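Local coordinates for uncharacterized protein (Pyrococcus furiosus, PDB 4XM2), which removes an acetyl group from N,N'-diacetylchitobiose as a zinc-dependent deacetylase of the GlcNAc-PI de-N-acetylase family, at the zinc ion site. Coordinates in Å, arbitrary orientation; residue numbers count along the deposited sequence, not the author numbering. Chains: chain A/B, Uncharacterized protein.

The zinc ion site. Residues chain A 39-40, 42-43, 150-151, 191; chain B 259. With ZN (zinc ion), chain C.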
# COMPACT_ATOMS: atom_id res chain seq x y z
N PRO A 39 10.77 3.14 19.87
CA PRO A 39 10.72 3.62 18.47
C PRO A 39 12.09 3.92 17.88
O PRO A 39 12.38 3.53 16.71
CB PRO A 39 9.92 4.94 18.58
CG PRO A 39 9.11 4.75 19.79
CD PRO A 39 9.92 3.97 20.74
N HIS A 40 12.93 4.62 18.66
CA HIS A 40 14.28 5.02 18.20
C HIS A 40 15.29 4.73 19.28
O HIS A 40 14.91 4.65 20.46
CB HIS A 40 14.37 6.52 17.93
CG HIS A 40 13.28 7.06 17.08
ND1 HIS A 40 12.33 7.92 17.58
CD2 HIS A 40 12.98 6.88 15.77
CE1 HIS A 40 11.48 8.24 16.61
NE2 HIS A 40 11.87 7.64 15.50
N ASP A 42 17.58 5.45 22.23
CA ASP A 42 17.49 6.47 23.31
C ASP A 42 16.14 6.49 24.02
O ASP A 42 16.04 7.04 25.11
CB ASP A 42 17.97 7.90 22.89
CG ASP A 42 16.93 8.71 22.04
OD1 ASP A 42 15.78 8.26 21.82
OD2 ASP A 42 17.27 9.81 21.56
N ASP A 43 15.11 5.88 23.43
CA ASP A 43 13.75 6.05 23.99
C ASP A 43 13.56 5.22 25.26
O ASP A 43 12.94 5.68 26.20
CB ASP A 43 12.62 5.82 22.95
CG ASP A 43 12.35 7.04 22.08
OD1 ASP A 43 12.13 8.13 22.61
OD2 ASP A 43 12.29 6.94 20.82
N ASP A 150 6.32 7.38 14.36
CA ASP A 150 7.02 6.21 14.95
C ASP A 150 6.64 5.91 16.44
O ASP A 150 6.68 4.78 16.87
CB ASP A 150 8.55 6.38 14.92
CG ASP A 150 9.12 6.58 13.50
OD1 ASP A 150 8.40 6.36 12.49
OD2 ASP A 150 10.34 6.94 13.39
N HIS A 151 6.34 6.92 17.23
CA HIS A 151 6.07 6.63 18.65
C HIS A 151 4.68 6.11 18.83
O HIS A 151 4.45 5.15 19.58
CB HIS A 151 6.19 7.88 19.50
CG HIS A 151 7.57 8.17 19.93
ND1 HIS A 151 7.92 8.30 21.26
CD2 HIS A 151 8.69 8.42 19.22
CE1 HIS A 151 9.20 8.58 21.35
NE2 HIS A 151 9.69 8.67 20.13
N TYR A 191 6.16 6.89 28.87
CA TYR A 191 5.79 8.13 28.25
C TYR A 191 4.29 8.35 28.38
O TYR A 191 3.62 8.66 27.39
CB TYR A 191 6.14 8.11 26.76
CG TYR A 191 7.59 8.25 26.38
CD1 TYR A 191 8.41 9.17 27.01
CD2 TYR A 191 8.13 7.52 25.34
CE1 TYR A 191 9.76 9.33 26.62
CE2 TYR A 191 9.48 7.68 24.92
CZ TYR A 191 10.29 8.58 25.58
OH TYR A 191 11.61 8.77 25.19
N HIS B 259 6.22 16.31 21.48
CA HIS B 259 6.91 15.03 21.59
C HIS B 259 7.03 14.64 23.08
O HIS B 259 7.38 15.48 23.92
CB HIS B 259 8.29 15.13 20.92
CG HIS B 259 8.94 13.81 20.61
ND1 HIS B 259 8.29 12.78 19.95
CD2 HIS B 259 10.21 13.37 20.80
CE1 HIS B 259 9.12 11.77 19.78
NE2 HIS B 259 10.30 12.11 20.28
ZN ZN C . 11.91 8.60 19.73
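A zinc ion held by two histidines and one aspartate marks this as the active site of a GlcNAc-PI de-N-acetylase-type enzyme, whose PHPDD motif supplies A:Pro39, A:His40, A:Asp42 and A:Asp43. A:Asp43 binds through carboxylate oxygen OD2, 2.0 Å from ZN, while its OD1 stays at a looser 2.9 Å. A:His40 offers ND1 and A:His151 offers NE2, each 2.3 Å from the metal, and the angle between these two nitrogens at ZN is 111°. A:Asp43 OD2 and A:His151 NE2 subtend 97°; these are the ligands seen, and waters or weak ligands may be unmodelled. All three ligand side chains have CG anti to their carbonyl carbon. A:Asp42, the usual general base of the family, points its OD1 toward the metal without binding it.

Second-shell groups fix the ligands' rotation. The far nitrogen of A:His40, NE2, donates a moderately bent bond to the anti lone pair of A:Asp150 OD2, 2.7 Å away and tilted out of the ring plane; this carboxylate would probably make the imidazole a stronger zinc donor. Both oxygens of A:Asp43 accept on their anti lone pairs, OD2 in a long, bent bond from the backbone N-H of A:His40, OD1 in a firmer one from the phenol OH of A:Tyr191, 2.7 Å away. A:Pro39 CG sits over the centre of the A:His151 ring. Against its opposite face, near the rim, comes CE1 of B:His259, from chain B of the deposited six-copy assembly, the two side chains crossing almost perpendicularly. With CG anti to its backbone N (chi1 -163°), B:His259 turns its ring edge to the metal, NE2 3.9 Å from ZN, too far for a bond. An alanine here would remove this imidazole and would probably loosen the packing of A:His151 and deprive a likely shared catalytic pocket of a polar group.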